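Local coordinates for Rbstp0775 protein (Geobacillus stearothermophilus, PDB 1RZ3) that is of unknown function but, as a member of the phosphoribulokinase/uridine kinase family of P-loop NTPases, is possibly an ATP-dependent uridine kinase, at residues H61-R65 / A66-H70; G132-L135 / Q136-E139; R175-K178 / A179-Y183; E185-P189 / I190-D194. All blocks are in the same frame, centred on the assembly; numbering follows the deposited sequence.

The four contacts follow one another along the chain, and all lie within the region assigned to the phosphoribulokinase/uridine kinase family. Contact 1, at the entry to the short helix 65-68 after strand 53-57, is the outlying one: its centre is about 26 Å from that of contact 4. Contact 2 follows strand 127-132 of the five-stranded parallel sheet. Contacts 3 and 4 both use helix 169-187, the latter at the turn into helix 189-192, and their centres are about 14 Å apart. Through Arg175, Tyr183 and Glu187, helix 169-187 touches contact 1 and contact 2, so parts distant in sequence are joined to one another and to the final helix through one helix.

Contact 1 (H61-R65 / A66-H70); sequences HIVER and AKRYH
Arg65 and Arg68 meet one turn apart where the 61-64 loop runs into the short helix 65-68; Arg65 CG lies 3.8 Å from Arg68 NH2, the guanidinium planes 82° apart. The backbone O of Arg65 takes the N-H of Arg68 (2.9 Å) and a weak bond from Tyr69 N. CB of Arg65 lies in the plane of the Tyr69 ring at its edge, 3.8 Å from CD2. The guanidinium of Arg68 folds back over the loop because CG is set between the backbone N and carbonyl carbon (chi1 58°). Its NE gives a hydrogen bond to Val63 O at 2.8 Å, with the oxygen near the guanidinium plane, while Ile62 CD1 sits over one face, 3.7 Å from CZ. Lys67 runs extended across Glu64, its CE 3.3 Å from OE2; NZ makes only a long salt bridge of 3.9 Å with that oxygen. Lys67 N also binds Glu64 O. The arginine tips turn to partners elsewhere, Arg65 NH2 to His110 O and Arg68 NH2 to the hydroxyl of Tyr108. The buried Arg68 thus has two of its nitrogens engaged and an aliphatic cover, which fixes its rotation, whereas the Glu64-Lys67 pair probably adds little more than a weak surface attraction.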
loop_
_atom_site.group_PDB
_atom_site.type_symbol
_atom_site.label_atom_id
_atom_site.label_comp_id
_atom_site.label_asym_id
_atom_site.label_seq_id
_atom_site.Cartn_x
_atom_site.Cartn_y
_atom_site.Cartn_z
ATOM N N HIS A 61 6.130 -4.402 -5.767
ATOM C CA HIS A 61 7.012 -5.275 -5.004
ATOM C C HIS A 61 6.560 -6.696 -4.712
ATOM O O HIS A 61 6.805 -7.223 -3.624
ATOM C CB HIS A 61 7.378 -4.557 -3.707
ATOM C CG HIS A 61 7.817 -3.142 -3.921
ATOM N ND1 HIS A 61 8.963 -2.819 -4.616
ATOM C CD2 HIS A 61 7.231 -1.966 -3.596
ATOM C CE1 HIS A 61 9.061 -1.504 -4.713
ATOM N NE2 HIS A 61 8.023 -0.963 -4.103
ATOM N N ILE A 62 5.916 -7.316 -5.690
ATOM C CA ILE A 62 5.455 -8.688 -5.544
ATOM C C ILE A 62 6.496 -9.636 -6.138
ATOM O O ILE A 62 7.419 -9.204 -6.843
ATOM C CB ILE A 62 4.109 -8.901 -6.259
ATOM C CG1 ILE A 62 4.246 -8.572 -7.750
ATOM C CG2 ILE A 62 3.040 -8.032 -5.614
ATOM C CD1 ILE A 62 3.023 -8.907 -8.561
ATOM N N VAL A 63 6.348 -10.923 -5.840
ATOM C CA VAL A 63 7.261 -11.942 -6.337
ATOM C C VAL A 63 6.888 -12.400 -7.745
ATOM O O VAL A 63 5.825 -12.062 -8.256
ATOM C CB VAL A 63 7.273 -13.168 -5.403
ATOM C CG1 VAL A 63 7.712 -12.747 -4.007
ATOM C CG2 VAL A 63 5.883 -13.802 -5.355
ATOM N N GLU A 64 7.778 -13.171 -8.363
ATOM C CA GLU A 64 7.565 -13.691 -9.714
ATOM C C GLU A 64 6.366 -14.644 -9.755
ATOM O O GLU A 64 5.991 -15.222 -8.734
ATOM C CB GLU A 64 8.822 -14.432 -10.177
ATOM C CG GLU A 64 9.227 -15.546 -9.229
ATOM C CD GLU A 64 10.602 -16.109 -9.521
ATOM O OE1 GLU A 64 10.796 -16.683 -10.614
ATOM O OE2 GLU A 64 11.488 -15.974 -8.651
ATOM N N ARG A 65 5.782 -14.811 -10.939
ATOM C CA ARG A 65 4.625 -15.692 -11.117
ATOM C C ARG A 65 4.868 -17.084 -10.540
ATOM O O ARG A 65 4.021 -17.635 -9.838
ATOM C CB ARG A 65 4.281 -15.830 -12.604
ATOM C CG ARG A 65 3.819 -14.550 -13.275
ATOM C CD ARG A 65 3.652 -14.747 -14.778
ATOM N NE ARG A 65 3.361 -13.490 -15.461
ATOM C CZ ARG A 65 3.321 -13.341 -16.783
ATOM N NH1 ARG A 65 3.554 -14.375 -17.582
ATOM N NH2 ARG A 65 3.049 -12.153 -17.309
ATOM N N ALA A 66 6.031 -17.645 -10.843
ATOM C CA ALA A 66 6.390 -18.977 -10.377
ATOM C C ALA A 66 6.266 -19.152 -8.867
ATOM O O ALA A 66 6.126 -20.276 -8.384
ATOM C CB ALA A 66 7.809 -19.313 -10.824
ATOM N N LYS A 67 6.309 -18.051 -8.121
ATOM C CA LYS A 67 6.212 -18.134 -6.667
ATOM C C LYS A 67 4.829 -17.827 -6.098
ATOM O O LYS A 67 4.578 -18.059 -4.917
ATOM C CB LYS A 67 7.243 -17.209 -6.012
ATOM C CG LYS A 67 8.686 -17.617 -6.263
ATOM C CD LYS A 67 9.653 -16.784 -5.437
ATOM C CE LYS A 67 11.089 -17.231 -5.667
ATOM N NZ LYS A 67 12.055 -16.476 -4.822
ATOM N N ARG A 68 3.932 -17.311 -6.928
ATOM C CA ARG A 68 2.593 -16.980 -6.455
ATOM C C ARG A 68 1.484 -17.638 -7.275
ATOM O O ARG A 68 0.303 -17.384 -7.044
ATOM C CB ARG A 68 2.413 -15.459 -6.433
ATOM C CG ARG A 68 2.635 -14.792 -7.774
ATOM C CD ARG A 68 2.891 -13.301 -7.609
ATOM N NE ARG A 68 3.213 -12.672 -8.884
ATOM C CZ ARG A 68 2.308 -12.316 -9.787
ATOM N NH1 ARG A 68 1.022 -12.518 -9.549
ATOM N NH2 ARG A 68 2.692 -11.769 -10.932
ATOM N N TYR A 69 1.874 -18.479 -8.230
ATOM C CA TYR A 69 0.927 -19.204 -9.079
ATOM C C TYR A 69 1.357 -20.666 -9.190
ATOM O O TYR A 69 2.545 -20.972 -9.129
ATOM C CB TYR A 69 0.872 -18.602 -10.486
ATOM C CG TYR A 69 0.179 -17.263 -10.587
ATOM C CD1 TYR A 69 -1.152 -17.111 -10.197
ATOM C CD2 TYR A 69 0.845 -16.154 -11.102
ATOM C CE1 TYR A 69 -1.803 -15.883 -10.322
ATOM C CE2 TYR A 69 0.204 -14.925 -11.232
ATOM C CZ TYR A 69 -1.118 -14.796 -10.841
ATOM O OH TYR A 69 -1.751 -13.582 -10.975
ATOM N N HIS A 70 0.387 -21.563 -9.351
ATOM C CA HIS A 70 0.666 -22.992 -9.484
ATOM C C HIS A 70 1.592 -23.517 -8.393
ATOM O O HIS A 70 2.506 -24.296 -8.665
ATOM C CB HIS A 70 1.295 -23.277 -10.849
ATOM C CG HIS A 70 0.508 -22.732 -11.997
ATOM N ND1 HIS A 70 -0.795 -23.103 -12.249
ATOM C CD2 HIS A 70 0.834 -21.830 -12.953
ATOM C CE1 HIS A 70 -1.238 -22.454 -13.311
ATOM N NE2 HIS A 70 -0.269 -21.674 -13.756
#

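Contact 2 (G132-L135 / Q136-E139); sequences GVFL and QRKE
Arg137 curls back alongside Phe134, the residue three positions before it, its NH2 against CB and the CD2 side of the ring. Its CG is placed between the backbone N and the carbonyl carbon (chi1 50°), which swings the chain toward the Phe134 carbonyl: CB is 4.0 Å and CG 3.6 Å from Phe134 O, so the aliphatic root of the arginine leans on that oxygen. CD passes it at a similar remove, and the bend at chi3 (87°) then turns the head toward the phenyl group. NE stands 3.4 Å from Phe134 O. CZ comes to 4.0 Å from Phe134 CB, and NH2 approaches closer still, 3.5 Å from CB and 3.7 Å from CD2 of the ring. The ring and guanidinium planes are almost perpendicular, 86° apart. The backbone beneath forms a type I beta turn from Phe134 to Arg137, in the loop that leaves strand 127-132 of the parallel sheet of this P-loop NTPase fold; Leu135 N binds Asp28 OD1 there, and the Leu135 side chain lies near the probable Walker A loop. At the tip, NH2 donates to a water (3.0 Å) lying in the guanidinium plane, and the same water donates to Val133 O at 2.8 Å, linking Arg137 NH2 to the carbonyl just ahead of the turn. NH2 also binds Tyr80 O, and the guanidinium makes cation-pi contacts with Tyr80 and Trp140. Val133 CG2 sits over the centre of one face of the Phe134 ring, while the rings of Tyr79, Tyr80 and Tyr183 meet it edge-to-face.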
loop_
_atom_site.group_PDB
_atom_site.type_symbol
_atom_site.label_atom_id
_atom_site.label_comp_id
_atom_site.label_asym_id
_atom_site.label_seq_id
_atom_site.Cartn_x
_atom_site.Cartn_y
_atom_site.Cartn_z
ATOM N N GLY A 132 -1.545 0.130 -1.352
ATOM C CA GLY A 132 -1.567 -1.263 -1.762
ATOM C C GLY A 132 -2.627 -2.053 -1.032
ATOM O O GLY A 132 -3.322 -1.524 -0.168
ATOM N N VAL A 133 -2.764 -3.326 -1.382
ATOM C CA VAL A 133 -3.742 -4.175 -0.721
ATOM C C VAL A 133 -3.097 -4.840 0.492
ATOM O O VAL A 133 -1.880 -5.047 0.524
ATOM C CB VAL A 133 -4.274 -5.266 -1.683
ATOM C CG1 VAL A 133 -3.137 -6.149 -2.149
ATOM C CG2 VAL A 133 -5.345 -6.089 -0.995
ATOM N N PHE A 134 -3.920 -5.147 1.492
ATOM C CA PHE A 134 -3.481 -5.806 2.716
ATOM C C PHE A 134 -2.349 -5.054 3.421
ATOM O O PHE A 134 -1.423 -5.679 3.928
ATOM C CB PHE A 134 -3.002 -7.237 2.413
ATOM C CG PHE A 134 -3.900 -8.011 1.478
ATOM C CD1 PHE A 134 -5.274 -8.079 1.699
ATOM C CD2 PHE A 134 -3.362 -8.700 0.389
ATOM C CE1 PHE A 134 -6.103 -8.825 0.852
ATOM C CE2 PHE A 134 -4.181 -9.453 -0.469
ATOM C CZ PHE A 134 -5.556 -9.513 -0.234
ATOM N N LEU A 135 -2.422 -3.726 3.461
ATOM C CA LEU A 135 -1.374 -2.933 4.102
ATOM C C LEU A 135 -1.328 -3.065 5.616
ATOM O O LEU A 135 -0.278 -2.877 6.228
ATOM C CB LEU A 135 -1.544 -1.447 3.782
ATOM C CG LEU A 135 -1.258 -0.919 2.379
ATOM C CD1 LEU A 135 -1.281 0.615 2.438
ATOM C CD2 LEU A 135 0.106 -1.407 1.893
ATOM N N GLN A 136 -2.472 -3.368 6.223
ATOM C CA GLN A 136 -2.538 -3.462 7.669
ATOM C C GLN A 136 -2.282 -4.831 8.275
ATOM O O GLN A 136 -2.767 -5.137 9.364
ATOM C CB GLN A 136 -3.873 -2.890 8.150
ATOM C CG GLN A 136 -4.000 -1.410 7.805
ATOM C CD GLN A 136 -5.305 -0.809 8.258
ATOM O OE1 GLN A 136 -6.338 -0.931 7.588
ATOM N NE2 GLN A 136 -5.274 -0.163 9.409
ATOM N N ARG A 137 -1.514 -5.663 7.579
ATOM C CA ARG A 137 -1.189 -6.956 8.152
ATOM C C ARG A 137 -0.289 -6.630 9.355
ATOM O O ARG A 137 0.439 -5.633 9.346
ATOM C CB ARG A 137 -0.495 -7.863 7.126
ATOM C CG ARG A 137 0.669 -7.264 6.378
ATOM C CD ARG A 137 1.280 -8.303 5.425
ATOM N NE ARG A 137 0.649 -8.368 4.104
ATOM C CZ ARG A 137 0.148 -9.476 3.562
ATOM N NH1 ARG A 137 0.183 -10.627 4.226
ATOM N NH2 ARG A 137 -0.349 -9.450 2.334
ATOM N N LYS A 138 -0.367 -7.457 10.391
ATOM C CA LYS A 138 0.372 -7.238 11.634
ATOM C C LYS A 138 1.842 -6.847 11.534
ATOM O O LYS A 138 2.331 -6.053 12.337
ATOM C CB LYS A 138 0.244 -8.468 12.535
ATOM C CG LYS A 138 0.811 -9.737 11.934
ATOM C CD LYS A 138 0.632 -10.921 12.885
ATOM C CE LYS A 138 1.189 -12.211 12.287
ATOM N NZ LYS A 138 0.545 -12.563 10.986
ATOM N N GLU A 139 2.545 -7.404 10.556
ATOM C CA GLU A 139 3.962 -7.124 10.381
ATOM C C GLU A 139 4.286 -5.688 9.964
ATOM O O GLU A 139 5.318 -5.136 10.370
ATOM C CB GLU A 139 4.556 -8.082 9.340
ATOM C CG GLU A 139 4.527 -9.570 9.702
ATOM C CD GLU A 139 3.145 -10.214 9.613
ATOM O OE1 GLU A 139 2.250 -9.678 8.922
ATOM O OE2 GLU A 139 2.960 -11.286 10.229
HETATM O O HOH W 1 0.100 -6.986 0.673
#

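Contact 3 (R175-K178 / A179-Y183); sequences RYWK and AEDYY
Over one face of the Trp177 indole lies the carboxylate of Asp181, one helical turn further on, its plane turned 81° from that of the ring. OD1 stands 3.8 Å above the ring plane, toward the rim. OD2 is modelled 2.5 Å from Trp177 NE1, but it sits over the face rather than in line with the N-H, so this approach is doubtful and does not count as a hydrogen bond. With Trp177 CG opposite the backbone N (chi1 172°), the indole extends along the helix toward Asp181. The Tyr176 ring meets Tyr79 edge-to-face, and Glu180 CB packs 3.3 Å from Tyr176 O. After the wider pi-type turn at 175-177, where Ala179 N bonds only weakly to Arg175 O, the i to i+4 bonds run on: Glu180 N binds Tyr176 O at 2.9 Å, and Asp181 N and Tyr182 N bind Trp177 O and Lys178 O. Lys178 pairs with Glu74 and Arg175 with Glu75 and Glu78, and Arg175 NH2 also bonds to Arg68 O. Helix 169-187 therefore lies against helix 75-82, with Ala179 on Tyr79, while the Tyr183 hydroxyl is hydrogen-bonded to Asp28 OD2 of strand 23-29.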
loop_
_atom_site.group_PDB
_atom_site.type_symbol
_atom_site.label_atom_id
_atom_site.label_comp_id
_atom_site.label_asym_id
_atom_site.label_seq_id
_atom_site.Cartn_x
_atom_site.Cartn_y
_atom_site.Cartn_z
ATOM N N ARG A 175 -9.300 -16.562 -5.891
ATOM C CA ARG A 175 -8.135 -15.772 -5.535
ATOM C C ARG A 175 -8.426 -14.467 -4.807
ATOM O O ARG A 175 -7.997 -14.282 -3.671
ATOM C CB ARG A 175 -7.298 -15.483 -6.786
ATOM C CG ARG A 175 -5.889 -14.989 -6.473
ATOM C CD ARG A 175 -5.075 -14.750 -7.739
ATOM N NE ARG A 175 -3.665 -14.543 -7.431
ATOM C CZ ARG A 175 -2.809 -15.518 -7.140
ATOM N NH1 ARG A 175 -3.211 -16.781 -7.122
ATOM N NH2 ARG A 175 -1.552 -15.226 -6.844
ATOM N N TYR A 176 -9.170 -13.577 -5.451
ATOM C CA TYR A 176 -9.461 -12.269 -4.873
ATOM C C TYR A 176 -10.493 -12.198 -3.757
ATOM O O TYR A 176 -10.183 -11.744 -2.653
ATOM C CB TYR A 176 -9.832 -11.307 -6.003
ATOM C CG TYR A 176 -8.678 -11.099 -6.949
ATOM C CD1 TYR A 176 -7.629 -10.241 -6.615
ATOM C CD2 TYR A 176 -8.585 -11.822 -8.139
ATOM C CE1 TYR A 176 -6.513 -10.114 -7.436
ATOM C CE2 TYR A 176 -7.471 -11.702 -8.967
ATOM C CZ TYR A 176 -6.439 -10.847 -8.607
ATOM O OH TYR A 176 -5.329 -10.726 -9.411
ATOM N N TRP A 177 -11.712 -12.643 -4.035
ATOM C CA TRP A 177 -12.774 -12.598 -3.038
ATOM C C TRP A 177 -12.422 -13.307 -1.728
ATOM O O TRP A 177 -12.613 -12.748 -0.652
ATOM C CB TRP A 177 -14.070 -13.169 -3.632
ATOM C CG TRP A 177 -15.180 -13.345 -2.640
ATOM C CD1 TRP A 177 -15.377 -14.414 -1.810
ATOM C CD2 TRP A 177 -16.235 -12.416 -2.350
ATOM N NE1 TRP A 177 -16.486 -14.209 -1.024
ATOM C CE2 TRP A 177 -17.032 -12.991 -1.333
ATOM C CE3 TRP A 177 -16.582 -11.154 -2.850
ATOM C CZ2 TRP A 177 -18.158 -12.345 -0.805
ATOM C CZ3 TRP A 177 -17.702 -10.510 -2.325
ATOM C CH2 TRP A 177 -18.476 -11.109 -1.311
ATOM N N LYS A 178 -11.896 -14.528 -1.809
ATOM C CA LYS A 178 -11.553 -15.263 -0.597
ATOM C C LYS A 178 -10.404 -14.628 0.190
ATOM O O LYS A 178 -10.425 -14.619 1.419
ATOM C CB LYS A 178 -11.234 -16.726 -0.935
ATOM C CG LYS A 178 -12.471 -17.518 -1.357
ATOM C CD LYS A 178 -12.123 -18.908 -1.910
ATOM C CE LYS A 178 -11.464 -19.802 -0.874
ATOM N NZ LYS A 178 -11.121 -21.135 -1.473
ATOM N N ALA A 179 -9.405 -14.105 -0.511
ATOM C CA ALA A 179 -8.277 -13.459 0.158
ATOM C C ALA A 179 -8.780 -12.204 0.870
ATOM O O ALA A 179 -8.417 -11.936 2.016
ATOM C CB ALA A 179 -7.209 -13.092 -0.853
ATOM N N GLU A 180 -9.621 -11.440 0.179
ATOM C CA GLU A 180 -10.188 -10.223 0.744
ATOM C C GLU A 180 -11.033 -10.542 1.977
ATOM O O GLU A 180 -10.942 -9.856 2.998
ATOM C CB GLU A 180 -11.023 -9.503 -0.316
ATOM C CG GLU A 180 -10.192 -9.047 -1.501
ATOM C CD GLU A 180 -11.022 -8.453 -2.616
ATOM O OE1 GLU A 180 -12.269 -8.494 -2.533
ATOM O OE2 GLU A 180 -10.421 -7.946 -3.584
ATOM N N ASP A 181 -11.847 -11.591 1.895
ATOM C CA ASP A 181 -12.667 -11.972 3.041
ATOM C C ASP A 181 -11.770 -12.371 4.207
ATOM O O ASP A 181 -12.065 -12.061 5.361
ATOM C CB ASP A 181 -13.598 -13.137 2.687
ATOM C CG ASP A 181 -14.695 -12.738 1.721
ATOM O OD1 ASP A 181 -14.907 -11.525 1.510
ATOM O OD2 ASP A 181 -15.361 -13.646 1.177
ATOM N N TYR A 182 -10.675 -13.062 3.900
ATOM C CA TYR A 182 -9.728 -13.496 4.921
ATOM C C TYR A 182 -9.131 -12.273 5.621
ATOM O O TYR A 182 -9.051 -12.214 6.850
ATOM C CB TYR A 182 -8.599 -14.312 4.283
ATOM C CG TYR A 182 -7.603 -14.862 5.283
ATOM C CD1 TYR A 182 -7.920 -15.965 6.078
ATOM C CD2 TYR A 182 -6.352 -14.263 5.454
ATOM C CE1 TYR A 182 -7.017 -16.460 7.018
ATOM C CE2 TYR A 182 -5.443 -14.746 6.391
ATOM C CZ TYR A 182 -5.782 -15.847 7.169
ATOM O OH TYR A 182 -4.887 -16.337 8.089
ATOM N N TYR A 183 -8.715 -11.299 4.823
ATOM C CA TYR A 183 -8.119 -10.075 5.352
ATOM C C TYR A 183 -9.098 -9.326 6.254
ATOM O O TYR A 183 -8.772 -8.971 7.391
ATOM C CB TYR A 183 -7.683 -9.179 4.189
ATOM C CG TYR A 183 -7.043 -7.871 4.602
ATOM C CD1 TYR A 183 -5.963 -7.847 5.486
ATOM C CD2 TYR A 183 -7.484 -6.662 4.070
ATOM C CE1 TYR A 183 -5.338 -6.648 5.828
ATOM C CE2 TYR A 183 -6.862 -5.455 4.403
ATOM C CZ TYR A 183 -5.789 -5.459 5.283
ATOM O OH TYR A 183 -5.164 -4.277 5.617
#

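Contact 4 (E185-P189 / I190-D194); sequences ETEEP and IKRAD
Arg192 reaches back toward the Glu187 carbonyl at the end of helix 169-187. Among the hydrogen bonds, its NE lies 2.7 Å from Glu187 O, though the N-H is poorly aimed (127°) and the bond is weak. The backbone bonds are firmer: Arg192 N to Glu188 O at 3.0 Å, and Ala193 N to Pro189 O at 2.9 Å. Lys191 N adds a weak one to Glu188 O. A water in the plane of the Arg192 guanidinium accepts from NH2 (3.0 Å) and donates to Thr186 O, with a long, weak bond to Glu188 OE1. The charged pairs are looser. Glu187 OE1 stands 4.1 Å from Arg192 NE, well out of the guanidinium plane, and its salt bridge is with Arg141 instead. Glu188 and Lys191 run side by side in the same direction, OE2 of the glutamate lying 3.2 Å from CE of the lysine, so they meet mostly through the lysine's aliphatic part. In apolar packing, Pro189 lies on Tyr183, Leu184 and Tyr149 of strand 146-150. Glu188, with positive phi, both leaves the first helix and occupies the N-cap position of the second. This helix end passing straight into a second helix, with the N-cap residue followed by proline at N1, a position where proline is common, leads the chain toward the outermost strand 195-197 of the parallel sheet.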
loop_
_atom_site.group_PDB
_atom_site.type_symbol
_atom_site.label_atom_id
_atom_site.label_comp_id
_atom_site.label_asym_id
_atom_site.label_seq_id
_atom_site.Cartn_x
_atom_site.Cartn_y
_atom_site.Cartn_z
ATOM N N GLU A 185 -11.724 -10.372 7.824
ATOM C CA GLU A 185 -12.060 -11.098 9.039
ATOM C C GLU A 185 -10.910 -11.223 10.033
ATOM O O GLU A 185 -11.120 -11.116 11.240
ATOM C CB GLU A 185 -12.574 -12.496 8.689
ATOM C CG GLU A 185 -12.891 -13.350 9.903
ATOM C CD GLU A 185 -13.493 -14.690 9.531
ATOM O OE1 GLU A 185 -12.815 -15.477 8.836
ATOM O OE2 GLU A 185 -14.647 -14.954 9.935
ATOM N N THR A 186 -9.701 -11.444 9.531
ATOM C CA THR A 186 -8.552 -11.610 10.406
ATOM C C THR A 186 -7.919 -10.305 10.893
ATOM O O THR A 186 -7.533 -10.208 12.054
ATOM C CB THR A 186 -7.455 -12.480 9.734
ATOM O OG1 THR A 186 -6.948 -11.815 8.573
ATOM C CG2 THR A 186 -8.028 -13.827 9.315
ATOM N N GLU A 187 -7.822 -9.303 10.021
ATOM C CA GLU A 187 -7.202 -8.035 10.406
ATOM C C GLU A 187 -8.150 -6.858 10.658
ATOM O O GLU A 187 -7.727 -5.832 11.196
ATOM C CB GLU A 187 -6.147 -7.640 9.365
ATOM C CG GLU A 187 -5.055 -8.685 9.171
ATOM C CD GLU A 187 -4.101 -8.799 10.358
ATOM O OE1 GLU A 187 -4.434 -8.319 11.466
ATOM O OE2 GLU A 187 -3.009 -9.379 10.177
ATOM N N GLU A 188 -9.420 -6.996 10.281
ATOM C CA GLU A 188 -10.401 -5.925 10.493
ATOM C C GLU A 188 -9.833 -4.555 10.100
ATOM O O GLU A 188 -9.834 -3.616 10.900
ATOM C CB GLU A 188 -10.823 -5.895 11.964
ATOM C CG GLU A 188 -11.484 -7.173 12.452
ATOM C CD GLU A 188 -11.647 -7.203 13.961
ATOM O OE1 GLU A 188 -10.634 -7.402 14.666
ATOM O OE2 GLU A 188 -12.785 -7.018 14.441
ATOM N N PRO A 189 -9.360 -4.421 8.852
ATOM C CA PRO A 189 -8.783 -3.172 8.344
ATOM C C PRO A 189 -9.689 -1.949 8.427
ATOM O O PRO A 189 -9.210 -0.831 8.598
ATOM C CB PRO A 189 -8.412 -3.525 6.904
ATOM C CG PRO A 189 -9.453 -4.547 6.533
ATOM C CD PRO A 189 -9.495 -5.412 7.769
ATOM N N ILE A 190 -10.996 -2.152 8.304
ATOM C CA ILE A 190 -11.923 -1.031 8.370
ATOM C C ILE A 190 -11.980 -0.467 9.786
ATOM O O ILE A 190 -12.040 0.746 9.978
ATOM C CB ILE A 190 -13.331 -1.454 7.890
ATOM C CG1 ILE A 190 -13.239 -1.930 6.436
ATOM C CG2 ILE A 190 -14.301 -0.283 8.011
ATOM C CD1 ILE A 190 -14.556 -2.383 5.826
ATOM N N LYS A 191 -11.939 -1.350 10.776
ATOM C CA LYS A 191 -11.958 -0.940 12.173
ATOM C C LYS A 191 -10.602 -0.341 12.568
ATOM O O LYS A 191 -10.528 0.598 13.361
ATOM C CB LYS A 191 -12.252 -2.148 13.060
ATOM C CG LYS A 191 -12.309 -1.840 14.551
ATOM C CD LYS A 191 -12.458 -3.118 15.387
ATOM C CE LYS A 191 -13.675 -3.944 14.967
ATOM N NZ LYS A 191 -14.962 -3.206 15.145
ATOM N N ARG A 192 -9.532 -0.894 12.008
ATOM C CA ARG A 192 -8.184 -0.435 12.321
ATOM C C ARG A 192 -7.796 0.897 11.699
ATOM O O ARG A 192 -6.974 1.624 12.260
ATOM C CB ARG A 192 -7.163 -1.491 11.892
ATOM C CG ARG A 192 -7.110 -2.723 12.778
ATOM C CD ARG A 192 -6.060 -3.697 12.272
ATOM N NE ARG A 192 -6.017 -4.904 13.087
ATOM C CZ ARG A 192 -5.445 -4.981 14.283
ATOM N NH1 ARG A 192 -4.850 -3.914 14.806
ATOM N NH2 ARG A 192 -5.490 -6.123 14.965
ATOM N N ALA A 193 -8.381 1.216 10.549
ATOM C CA ALA A 193 -8.047 2.446 9.841
ATOM C C ALA A 193 -8.256 3.726 10.644
ATOM O O ALA A 193 -9.181 3.833 11.450
ATOM C CB ALA A 193 -8.840 2.520 8.519
ATOM N N ASP A 194 -7.389 4.706 10.417
ATOM C CA ASP A 194 -7.517 5.983 11.101
ATOM C C ASP A 194 -8.672 6.755 10.471
ATOM O O ASP A 194 -9.413 7.463 11.156
ATOM C CB ASP A 194 -6.198 6.745 10.999
ATOM C CG ASP A 194 -5.080 6.021 11.714
ATOM O OD1 ASP A 194 -5.190 5.872 12.951
ATOM O OD2 ASP A 194 -4.118 5.572 11.053
HETATM O O HOH W 2 -7.444 -8.179 13.944
#